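Local coordinates for protein Orf11 (Staphylococcus phage P68, PDB 6O43) that is a potential phage lysin that probably degrades the peptidoglycan of the staphylococcal cell wall, at residues N81-R86 / A93-R98; G34-W39 / Q49-V54; Y67-G72 / A182-A187; V101-Q106 / I148-A153. All blocks are in the same frame, centred on the assembly; numbering follows the deposited sequence. Where two conformers were deposited one is given.

How the contacts relate
From the N terminus, contact 2 comes first. It closes a short loop that joins helix 34-38 to helix 44-57. Contact 3 opens next, on helix 61-71, and closes only at helix 177-187, so it spans most of the remaining chain. Contacts 1 and 4 are both nested inside it, in series, and none of the four loops cross. Contact 1 folds the loop after helix 61-71 onto helix 89-104. Contact 4 ties the end of that same helix to the turn before helix 152-159. Arg-35 of contact 2 hydrogen-bonds Asn-81 of contact 1 and forms a salt bridge with Glu-68 of contact 3. Contacts 3 and 4 lie on opposite sides of the chain's centre.

Contact 1: N81-R86 / A93-R98; sequences NHTSAR and AKFIAR
The Phe-95 ring has the Arg-86 side chain over one face and the methyl of Thr-83 at its edge. The Arg-86 guanidinium stands almost upright on that ring, with the two planes 81° apart, and its own edge meets the ring. Ser-84 O lies 3.2 Å above one guanidinium face, toward its rim. This is an off-centre cation-pi contact between a loop and the helix that follows it, helix 89-104 of an all-helical chain. Arg-86 CZ lies 4.4 Å from the centroid of the Phe-95 ring. Arg-86 CD sits more squarely over the face, as a CH-pi contact at 4.0 Å from the same centroid. Bends at chi2 (-63°) and chi3 (133°) fold the arginine back over the ring and bring its NE within 3.2 Å of Phe-95 CE2.

Arg-86 lines the triiodinated ligand's pocket through its backbone, with its carbonyl O near iodine I3. Its nearest side-chain atom is about 6 Å from the ligand, and the side chain turns to Phe-95. Its backbone N is hydrogen-bonded to Asp-92 OD1. Thr-83 crosses Phe-95 at about a right angle, with Thr-83 CG2 3.8 Å from Phe-95 CE2. Deeper in, the buried Ile-96 meets His-82, and these two side chains run past each other in opposite directions. The same terminal methyl serves both loop residues: Ile-96 CD1 is 4.1 Å from Thr-83 CG2 and 3.6 Å from His-82 CB.

Contact 2: G34-W39 / Q49-V54; sequences GRFNVW and QVLKAV. With I3C (5-amino-2,4,6-triiodobenzene-1,3-dicarboxylic acid), chain B.
This is a small, buried apolar contact between two successive helices, the short helix 34-38 and helix 44-57. It lies in an all-helical fold, beside the pocket of the iodinated ligand. Phe-36 supplies one side of it. Its ring end reaches Leu-51, with Phe-36 CZ 4.2 Å from Leu-51 CD2. The neighbouring ring atom Phe-36 CE1 is 4.4 Å from Val-50 CG1. Both methyls approach the ring obliquely. Phe-64 of helix 61-71 touches both Phe-36 and Val-50, and the Trp-79 ring meets that of Phe-36.

Trp-39 follows three residues after Phe-36 and lines the ligand pocket. The indole is sandwiched. The ligand amino nitrogen N13 lies 3.4 Å above one face of Trp-39, and Arg-35 CD lies 3.5 Å from the opposite face. The Arg-35 guanidinium turns its edge to Trp-39 CZ2, and a salt bridge to Glu-68 and hydrogen bonds to Asn-81, Leu-77 O and Gly-72 O hold it there. The ligand is a heavy-atom phasing compound, so its site need not mark a natural substrate site. Iodine I3 of the ligand lies 4.0 Å from Trp-39 CZ2. Iodine I2 lies 3.0 Å from Trp-39 O, and the C4-I2...O angle is about 153°, an approach of the kind seen in halogen bonds.

Contact 3: Y67-G72 / A182-A187; sequences YEKNEG and ANTILA
Asn-70 and Thr-184 meet through their polar ends, where helix 61-71 packs beside helix 177-187, the last helix of this all-helical chain. The end of the Asn-70 amide faces the threonine hydroxyl. Thr-184 OG1 is 3.4 Å from Asn-70 OD1, and also 3.4 Å from Asn-70 ND2. The two side chains run past each other in opposite directions. Lys-69 reaches the same hydroxyl from an oblique direction, with Lys-69 NZ 4.0 Å from Thr-184 OG1.

The next shell orients these groups. Lys-69 NZ donates a 3.3 Å hydrogen bond to Asn-70 OD1, almost in line with the carbonyl (169°). The bend in the lysine at chi2 (-92°) turns its ammonium back towards the neighbouring asparagine. The bond ties down the oxygen end of the amide and would probably polarise the carbonyl toward its oxygen. Thr-184 OG1 has its main partner in its own helix, the backbone Asp-180 O, one turn earlier. Its first torsion puts OG1 beside the backbone N, where it can reach back to that carbonyl.

Further out, Asp-180 also touches Asn-70, Tyr-33 touches Lys-69, and Val-66 packs on Thr-184. Behind the contact, Glu-68 faces the other way and forms a salt bridge with Arg-35 of helix 34-38. Helix 61-71 thus has partners in helix 34-38 and in helix 177-187. It stops at Gly-72, which leaves helical geometry with a positive phi while Gly-72 N still donates to Glu-68 O at 2.9 Å.

Contact 4: V101-Q106 / I148-A153; sequences VSQSKQ and IPLTAA
Gln-106 and Leu-150 have the most surface buried here, with Pro-149 next. The Gln-106 amide lies against the branched end of Leu-150, and the two side chains run at a slant to each other. Gln-106 NE2 is 3.7 Å from Leu-150 CD1, and Gln-106 OE1 is 3.8 Å from Leu-150 CD2. Pro-149 adds its ring, with Pro-149 CG 3.9 Å from Gln-106 NE2. These are van der Waals contacts, and no hydrogen bond crosses between the two segments. The polar end of the glutamine is satisfied by a neighbour instead, since Gln-106 NE2 is hydrogen-bonded to Arg-145 O. The first torsion of Gln-106 (69°) places CG between the backbone N and the carbonyl carbon. From there the chain extends straight towards the turn that carries Pro-149 and Leu-150.

Leu-150 also meets Gln-103, nearly at a right angle, and its CD1 lies 3.9 Å from Gln-103 CD. One leucine methyl thus fits between two glutamines that flank the end of a helix. Bonds within the segment close that end, among them Ser-104 OG to Val-101 O at 2.9 Å and Gln-106 N to Gln-103 O at 3.0 Å.

Across the contact, Thr-151 is the N-cap of helix 152-159, its OG1 taking the backbone N of Ala-154. Ile-148 and Pro-149 rest on Phe-134 of helix 124-136. The contact is therefore a surface junction, joining the C-terminal end of helix 89-104 to the turn that leads into helix 152-159, with helix 124-136 packed alongside that turn.

Contact 1: N81-R86 / A93-R98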
# COMPACT_ATOMS: atom_id res chain seq x y z
N ASN A 81 -5.39 -3.13 -7.60
CA ASN A 81 -6.29 -2.10 -8.11
C ASN A 81 -5.53 -0.84 -8.52
O ASN A 81 -6.04 0.28 -8.41
CB ASN A 81 -7.39 -1.76 -7.09
CG ASN A 81 -8.45 -2.84 -6.99
OD1 ASN A 81 -8.65 -3.61 -7.93
ND2 ASN A 81 -9.12 -2.91 -5.85
N HIS A 82 -4.31 -1.03 -9.01
CA HIS A 82 -3.42 0.10 -9.28
C HIS A 82 -3.84 0.87 -10.52
O HIS A 82 -3.94 2.10 -10.50
CB HIS A 82 -1.98 -0.40 -9.42
CG HIS A 82 -0.96 0.66 -9.19
ND1 HIS A 82 -0.34 0.85 -7.97
CD2 HIS A 82 -0.44 1.60 -10.02
CE1 HIS A 82 0.51 1.85 -8.06
NE2 HIS A 82 0.47 2.33 -9.29
N THR A 83 -4.10 0.17 -11.62
CA THR A 83 -4.48 0.82 -12.88
C THR A 83 -5.11 -0.23 -13.78
O THR A 83 -5.48 -1.32 -13.33
CB THR A 83 -3.26 1.48 -13.54
OG1 THR A 83 -3.70 2.27 -14.65
CG2 THR A 83 -2.29 0.42 -14.05
N SER A 84 -5.25 0.11 -15.06
CA SER A 84 -5.80 -0.84 -16.03
C SER A 84 -4.96 -2.11 -16.06
O SER A 84 -3.73 -2.06 -15.94
CB SER A 84 -5.85 -0.20 -17.42
OG SER A 84 -6.11 1.19 -17.33
N ALA A 85 -5.62 -3.25 -16.22
CA ALA A 85 -4.94 -4.53 -16.21
C ALA A 85 -4.17 -4.75 -17.51
O ALA A 85 -4.69 -4.49 -18.60
CB ALA A 85 -5.95 -5.66 -16.00
N ARG A 86 -2.94 -5.23 -17.39
CA ARG A 86 -2.18 -5.68 -18.55
C ARG A 86 -2.84 -6.95 -19.10
O ARG A 86 -3.92 -7.37 -18.67
CB ARG A 86 -0.72 -5.88 -18.18
CG ARG A 86 -0.03 -4.63 -17.64
CD ARG A 86 0.02 -3.52 -18.69
NE ARG A 86 -0.40 -2.24 -18.13
CZ ARG A 86 -1.48 -1.57 -18.52
NH1 ARG A 86 -2.25 -2.05 -19.49
NH2 ARG A 86 -1.78 -0.41 -17.96
N ALA A 93 1.62 -8.42 -12.88
CA ALA A 93 2.32 -8.35 -11.61
C ALA A 93 3.66 -7.64 -11.76
O ALA A 93 4.02 -6.79 -10.93
CB ALA A 93 2.52 -9.75 -11.02
N LYS A 94 4.42 -7.97 -12.81
CA LYS A 94 5.71 -7.33 -13.02
C LYS A 94 5.55 -5.86 -13.39
O LYS A 94 6.34 -5.01 -12.97
CB LYS A 94 6.49 -8.07 -14.11
CG LYS A 94 6.83 -9.52 -13.79
CD LYS A 94 7.67 -10.12 -14.91
CE LYS A 94 7.98 -11.58 -14.67
NZ LYS A 94 8.71 -12.18 -15.82
N PHE A 95 4.54 -5.54 -14.20
CA PHE A 95 4.26 -4.14 -14.52
C PHE A 95 3.99 -3.33 -13.25
O PHE A 95 4.56 -2.25 -13.06
CB PHE A 95 3.06 -4.06 -15.48
CG PHE A 95 2.57 -2.66 -15.75
CD1 PHE A 95 3.32 -1.79 -16.52
CD2 PHE A 95 1.35 -2.23 -15.25
CE1 PHE A 95 2.87 -0.50 -16.77
CE2 PHE A 95 0.89 -0.95 -15.50
CZ PHE A 95 1.65 -0.08 -16.26
N ILE A 96 3.15 -3.86 -12.36
CA ILE A 96 2.80 -3.12 -11.15
C ILE A 96 3.97 -3.10 -10.18
O ILE A 96 4.14 -2.13 -9.42
CB ILE A 96 1.54 -3.72 -10.51
CG1 ILE A 96 0.32 -3.43 -11.38
CG2 ILE A 96 1.35 -3.16 -9.10
CD1 ILE A 96 0.19 -1.96 -11.77
N ALA A 97 4.79 -4.16 -10.16
CA ALA A 97 5.95 -4.16 -9.29
C ALA A 97 6.93 -3.07 -9.69
O ALA A 97 7.42 -2.32 -8.83
CB ALA A 97 6.63 -5.53 -9.31
N ARG A 98 7.24 -2.97 -10.98
CA ARG A 98 8.14 -1.91 -11.44
C ARG A 98 7.52 -0.53 -11.25
O ARG A 98 8.24 0.42 -10.93
CB ARG A 98 8.53 -2.14 -12.90
CG ARG A 98 9.48 -3.31 -13.11
CD ARG A 98 9.93 -3.42 -14.55
NE ARG A 98 8.83 -3.72 -15.46
CZ ARG A 98 8.63 -4.91 -16.03
NH1 ARG A 98 9.46 -5.91 -15.79
NH2 ARG A 98 7.59 -5.09 -16.83

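Contact 2: G34-W39 / Q49-V54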
# COMPACT_ATOMS: atom_id res chain seq x y z
N GLY A 34 -8.67 -11.64 -3.62
CA GLY A 34 -8.30 -10.83 -4.77
C GLY A 34 -8.05 -11.65 -6.02
O GLY A 34 -8.77 -12.62 -6.31
N ARG A 35 -7.01 -11.27 -6.76
CA ARG A 35 -6.69 -11.94 -8.01
C ARG A 35 -5.95 -13.25 -7.82
O ARG A 35 -5.85 -14.03 -8.78
CB ARG A 35 -5.89 -10.99 -8.90
CG ARG A 35 -6.76 -9.86 -9.42
CD ARG A 35 -5.99 -8.66 -9.91
NE ARG A 35 -6.92 -7.59 -10.25
CZ ARG A 35 -7.47 -6.77 -9.36
NH1 ARG A 35 -7.16 -6.88 -8.07
NH2 ARG A 35 -8.32 -5.83 -9.75
N PHE A 36 -5.43 -13.53 -6.62
CA PHE A 36 -4.99 -14.89 -6.34
C PHE A 36 -6.15 -15.86 -6.50
O PHE A 36 -5.95 -17.02 -6.87
CB PHE A 36 -4.39 -14.99 -4.94
CG PHE A 36 -3.28 -14.01 -4.67
CD1 PHE A 36 -2.08 -14.11 -5.36
CD2 PHE A 36 -3.43 -13.01 -3.73
CE1 PHE A 36 -1.05 -13.21 -5.11
CE2 PHE A 36 -2.40 -12.11 -3.48
CZ PHE A 36 -1.20 -12.22 -4.17
N ASN A 37 -7.38 -15.39 -6.27
CA ASN A 37 -8.59 -16.19 -6.45
C ASN A 37 -9.17 -16.03 -7.86
O ASN A 37 -9.34 -17.02 -8.58
CB ASN A 37 -9.63 -15.82 -5.40
CG ASN A 37 -10.94 -16.59 -5.57
OD1 ASN A 37 -10.93 -17.78 -5.87
ND2 ASN A 37 -12.06 -15.90 -5.39
N VAL A 38 -9.47 -14.79 -8.26
CA VAL A 38 -10.20 -14.58 -9.51
C VAL A 38 -9.33 -14.93 -10.71
O VAL A 38 -9.81 -15.55 -11.68
CB VAL A 38 -10.72 -13.14 -9.59
CG1 VAL A 38 -11.30 -12.87 -10.97
CG2 VAL A 38 -11.77 -12.88 -8.52
N TRP A 39 -8.05 -14.56 -10.68
CA TRP A 39 -7.18 -14.79 -11.83
C TRP A 39 -6.49 -16.15 -11.79
O TRP A 39 -6.38 -16.81 -12.83
CB TRP A 39 -6.12 -13.69 -11.92
CG TRP A 39 -6.61 -12.40 -12.51
CD1 TRP A 39 -7.89 -12.10 -12.90
CD2 TRP A 39 -5.82 -11.23 -12.77
NE1 TRP A 39 -7.94 -10.81 -13.39
CE2 TRP A 39 -6.69 -10.26 -13.32
CE3 TRP A 39 -4.47 -10.91 -12.60
CZ2 TRP A 39 -6.24 -8.98 -13.70
CZ3 TRP A 39 -4.03 -9.65 -12.97
CH2 TRP A 39 -4.91 -8.70 -13.51
N GLN A 49 4.73 -18.14 -8.21
CA GLN A 49 5.30 -17.49 -9.38
C GLN A 49 5.15 -15.98 -9.29
O GLN A 49 6.09 -15.22 -9.55
CB GLN A 49 4.64 -18.04 -10.64
CG GLN A 49 5.27 -17.60 -11.94
CD GLN A 49 4.40 -17.90 -13.14
OE1 GLN A 49 3.18 -18.03 -13.01
NE2 GLN A 49 5.01 -18.04 -14.30
N VAL A 50 3.96 -15.52 -8.91
CA VAL A 50 3.69 -14.08 -8.81
C VAL A 50 4.53 -13.46 -7.70
O VAL A 50 5.23 -12.46 -7.92
CB VAL A 50 2.19 -13.83 -8.59
CG1 VAL A 50 1.95 -12.40 -8.16
CG2 VAL A 50 1.42 -14.16 -9.86
N LEU A 51 4.48 -14.04 -6.50
CA LEU A 51 5.20 -13.46 -5.37
C LEU A 51 6.70 -13.43 -5.63
O LEU A 51 7.37 -12.43 -5.35
CB LEU A 51 4.87 -14.24 -4.10
CG LEU A 51 3.40 -14.15 -3.71
CD1 LEU A 51 3.12 -14.91 -2.42
CD2 LEU A 51 2.98 -12.69 -3.58
N LYS A 52 7.26 -14.53 -6.14
CA LYS A 52 8.68 -14.54 -6.49
C LYS A 52 9.00 -13.43 -7.49
O LYS A 52 10.05 -12.79 -7.40
CB LYS A 52 9.07 -15.90 -7.06
CG LYS A 52 9.10 -17.03 -6.04
CD LYS A 52 9.58 -18.32 -6.70
CE LYS A 52 10.85 -18.08 -7.50
NZ LYS A 52 11.44 -19.34 -8.04
N ALA A 53 8.12 -13.21 -8.47
CA ALA A 53 8.40 -12.24 -9.52
C ALA A 53 8.44 -10.82 -8.98
O ALA A 53 9.36 -10.05 -9.30
CB ALA A 53 7.38 -12.37 -10.64
N VAL A 54 7.46 -10.44 -8.16
CA VAL A 54 7.47 -9.08 -7.61
C VAL A 54 8.66 -8.91 -6.66
O VAL A 54 9.27 -7.84 -6.61
CB VAL A 54 6.13 -8.75 -6.93
CG1 VAL A 54 4.96 -8.98 -7.88
CG2 VAL A 54 5.96 -9.54 -5.64
I3 I3C B . -5.25 -10.02 -17.40
I2 I3C B . -6.89 -15.51 -15.54
I1 I3C B . -10.08 -12.73 -19.88
O8 I3C B . -7.46 -10.49 -20.55
O9 I3C B . -8.46 -9.44 -18.92
C10 I3C B . -9.19 -15.06 -17.74
N13 I3C B . -5.25 -12.75 -15.79
C1 I3C B . -7.63 -11.66 -18.44
C6 I3C B . -6.57 -11.66 -17.55
C5 I3C B . -6.36 -12.75 -16.72
C4 I3C B . -7.21 -13.84 -16.79
C3 I3C B . -8.27 -13.85 -17.68
C2 I3C B . -8.48 -12.76 -18.51
C7 I3C B . -7.87 -10.46 -19.36
O11 I3C B . -10.22 -15.10 -17.02
O12 I3C B . -8.91 -16.03 -18.50

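Contact 3: Y67-G72 / A182-A187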
# COMPACT_ATOMS: atom_id res chain seq x y z
N TYR A 67 -1.78 -5.98 0.32
CA TYR A 67 -2.56 -4.99 -0.42
C TYR A 67 -3.58 -5.65 -1.34
O TYR A 67 -4.71 -5.18 -1.46
CB TYR A 67 -1.64 -4.05 -1.20
CG TYR A 67 -1.35 -2.76 -0.47
CD1 TYR A 67 -1.47 -2.69 0.91
CD2 TYR A 67 -0.99 -1.61 -1.17
CE1 TYR A 67 -1.21 -1.51 1.58
CE2 TYR A 67 -0.74 -0.43 -0.50
CZ TYR A 67 -0.85 -0.38 0.88
OH TYR A 67 -0.60 0.80 1.55
N GLU A 68 -3.19 -6.75 -2.00
CA GLU A 68 -4.14 -7.46 -2.84
C GLU A 68 -5.31 -7.99 -2.01
O GLU A 68 -6.47 -7.91 -2.44
CB GLU A 68 -3.45 -8.60 -3.59
CG GLU A 68 -4.36 -9.38 -4.52
CD GLU A 68 -4.94 -8.53 -5.64
OE1 GLU A 68 -4.39 -7.44 -5.91
OE2 GLU A 68 -5.95 -8.94 -6.24
N LYS A 69 -5.03 -8.51 -0.82
CA LYS A 69 -6.10 -9.00 0.04
C LYS A 69 -7.05 -7.88 0.44
O LYS A 69 -8.27 -8.06 0.42
CB LYS A 69 -5.51 -9.68 1.28
CG LYS A 69 -6.53 -10.24 2.25
CD LYS A 69 -6.90 -9.23 3.33
CE LYS A 69 -7.97 -9.78 4.27
NZ LYS A 69 -8.34 -8.80 5.33
N ASN A 70 -6.50 -6.72 0.80
CA ASN A 70 -7.35 -5.63 1.29
C ASN A 70 -8.00 -4.84 0.16
O ASN A 70 -9.06 -4.24 0.36
CB ASN A 70 -6.53 -4.71 2.19
CG ASN A 70 -6.10 -5.39 3.48
OD1 ASN A 70 -6.83 -6.21 4.03
ND2 ASN A 70 -4.91 -5.06 3.97
N GLU A 71 -7.39 -4.82 -1.03
CA GLU A 71 -8.02 -4.18 -2.17
C GLU A 71 -9.10 -5.06 -2.78
O GLU A 71 -10.19 -4.58 -3.11
CB GLU A 71 -6.97 -3.82 -3.23
CG GLU A 71 -6.14 -2.60 -2.88
CD GLU A 71 -6.98 -1.33 -2.80
OE1 GLU A 71 -7.95 -1.20 -3.57
OE2 GLU A 71 -6.66 -0.47 -1.94
N GLY A 72 -8.82 -6.35 -2.94
CA GLY A 72 -9.75 -7.26 -3.58
C GLY A 72 -9.76 -7.08 -5.09
O GLY A 72 -9.04 -6.26 -5.67
N ALA A 182 -1.23 -2.90 7.97
CA ALA A 182 -0.55 -3.21 9.22
C ALA A 182 -1.31 -4.28 10.01
O ALA A 182 -0.70 -5.21 10.55
CB ALA A 182 -0.37 -1.95 10.06
N ASN A 183 -2.64 -4.15 10.10
CA ASN A 183 -3.42 -5.11 10.87
C ASN A 183 -3.38 -6.50 10.25
O ASN A 183 -3.36 -7.51 10.97
CB ASN A 183 -4.86 -4.62 11.00
CG ASN A 183 -5.01 -3.49 12.00
OD1 ASN A 183 -4.17 -3.32 12.89
ND2 ASN A 183 -6.07 -2.71 11.86
N THR A 184 -3.37 -6.58 8.92
CA THR A 184 -3.28 -7.88 8.27
C THR A 184 -1.92 -8.52 8.51
O THR A 184 -1.84 -9.73 8.78
CB THR A 184 -3.55 -7.75 6.77
OG1 THR A 184 -4.88 -7.27 6.56
CG2 THR A 184 -3.38 -9.10 6.08
N ILE A 185 -0.85 -7.73 8.45
CA ILE A 185 0.48 -8.25 8.71
C ILE A 185 0.56 -8.83 10.12
O ILE A 185 1.00 -9.97 10.32
CB ILE A 185 1.54 -7.16 8.48
CG1 ILE A 185 1.76 -6.97 6.98
CG2 ILE A 185 2.84 -7.50 9.19
CD1 ILE A 185 2.34 -5.61 6.60
N LEU A 186 0.12 -8.06 11.11
CA LEU A 186 0.14 -8.55 12.49
C LEU A 186 -0.81 -9.73 12.67
O LEU A 186 -0.45 -10.74 13.29
CB LEU A 186 -0.23 -7.41 13.45
CG LEU A 186 0.72 -6.21 13.47
CD1 LEU A 186 0.06 -5.03 14.16
CD2 LEU A 186 2.03 -6.57 14.15
N ALA A 187 -2.02 -9.63 12.13
CA ALA A 187 -2.96 -10.74 12.21
C ALA A 187 -2.35 -12.02 11.67
O ALA A 187 -2.64 -13.12 12.16
CB ALA A 187 -4.25 -10.40 11.45

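Contact 4: V101-Q106 / I148-A153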
# COMPACT_ATOMS: atom_id res chain seq x y z
N VAL A 101 8.01 0.38 -7.59
CA VAL A 101 9.39 0.76 -7.29
C VAL A 101 9.65 2.19 -7.74
O VAL A 101 10.27 2.98 -7.02
CB VAL A 101 10.37 -0.24 -7.94
CG1 VAL A 101 11.80 0.27 -7.82
CG2 VAL A 101 10.24 -1.61 -7.29
N SER A 102 9.20 2.54 -8.95
CA SER A 102 9.33 3.92 -9.42
C SER A 102 8.67 4.88 -8.44
O SER A 102 9.31 5.83 -7.97
CB SER A 102 8.71 4.07 -10.81
OG SER A 102 9.40 3.28 -11.76
N GLN A 103 7.40 4.65 -8.12
CA GLN A 103 6.65 5.59 -7.30
C GLN A 103 7.28 5.76 -5.92
O GLN A 103 7.30 6.86 -5.37
CB GLN A 103 5.19 5.15 -7.19
CG GLN A 103 4.44 5.22 -8.52
CD GLN A 103 2.98 4.83 -8.41
OE1 GLN A 103 2.45 4.64 -7.32
NE2 GLN A 103 2.32 4.70 -9.56
N SER A 104 7.83 4.67 -5.36
CA SER A 104 8.44 4.76 -4.03
C SER A 104 9.64 5.69 -4.01
O SER A 104 10.08 6.08 -2.92
CB SER A 104 8.85 3.38 -3.53
OG SER A 104 10.08 2.97 -4.12
N LYS A 105 10.19 6.05 -5.17
CA LYS A 105 11.32 6.98 -5.26
C LYS A 105 10.92 8.34 -5.83
O LYS A 105 11.79 9.13 -6.18
CB LYS A 105 12.44 6.38 -6.11
CG LYS A 105 12.79 4.93 -5.81
CD LYS A 105 13.89 4.47 -6.75
CE LYS A 105 13.88 2.97 -6.95
NZ LYS A 105 14.83 2.54 -8.02
N GLN A 106 9.62 8.61 -5.96
CA GLN A 106 9.18 9.83 -6.63
C GLN A 106 9.34 11.04 -5.71
O GLN A 106 9.25 10.95 -4.48
CB GLN A 106 7.72 9.71 -7.07
CG GLN A 106 6.74 9.68 -5.91
CD GLN A 106 5.34 9.28 -6.34
OE1 GLN A 106 4.95 9.47 -7.49
NE2 GLN A 106 4.58 8.70 -5.41
N ILE A 148 1.53 8.60 -0.88
CA ILE A 148 1.03 9.83 -0.27
C ILE A 148 0.88 10.98 -1.27
O ILE A 148 -0.17 11.64 -1.26
CB ILE A 148 1.91 10.22 0.93
CG1 ILE A 148 1.56 9.36 2.15
CG2 ILE A 148 1.76 11.71 1.26
CD1 ILE A 148 2.66 9.26 3.17
N PRO A 149 1.86 11.27 -2.13
CA PRO A 149 1.74 12.46 -2.99
C PRO A 149 0.58 12.40 -3.97
O PRO A 149 0.11 13.46 -4.41
CB PRO A 149 3.08 12.51 -3.73
CG PRO A 149 4.00 11.63 -2.95
CD PRO A 149 3.14 10.58 -2.32
N LEU A 150 0.09 11.21 -4.32
CA LEU A 150 -0.71 11.04 -5.52
C LEU A 150 -2.21 11.19 -5.31
O LEU A 150 -2.92 11.51 -6.27
CB LEU A 150 -0.42 9.67 -6.13
CG LEU A 150 1.02 9.54 -6.64
CD1 LEU A 150 1.31 8.14 -7.14
CD2 LEU A 150 1.27 10.57 -7.73
N THR A 151 -2.72 10.97 -4.10
CA THR A 151 -4.14 11.12 -3.84
C THR A 151 -4.33 11.73 -2.46
O THR A 151 -3.51 11.52 -1.56
CB THR A 151 -4.90 9.79 -3.92
OG1 THR A 151 -4.45 8.92 -2.87
CG2 THR A 151 -4.66 9.11 -5.26
N ALA A 152 -5.42 12.48 -2.30
CA ALA A 152 -5.74 13.05 -1.00
C ALA A 152 -6.08 11.96 0.00
O ALA A 152 -5.75 12.07 1.19
CB ALA A 152 -6.89 14.05 -1.12
N ALA A 153 -6.73 10.88 -0.46
CA ALA A 153 -7.10 9.79 0.44
C ALA A 153 -5.87 9.13 1.05
O ALA A 153 -5.88 8.76 2.23
CB ALA A 153 -7.94 8.75 -0.30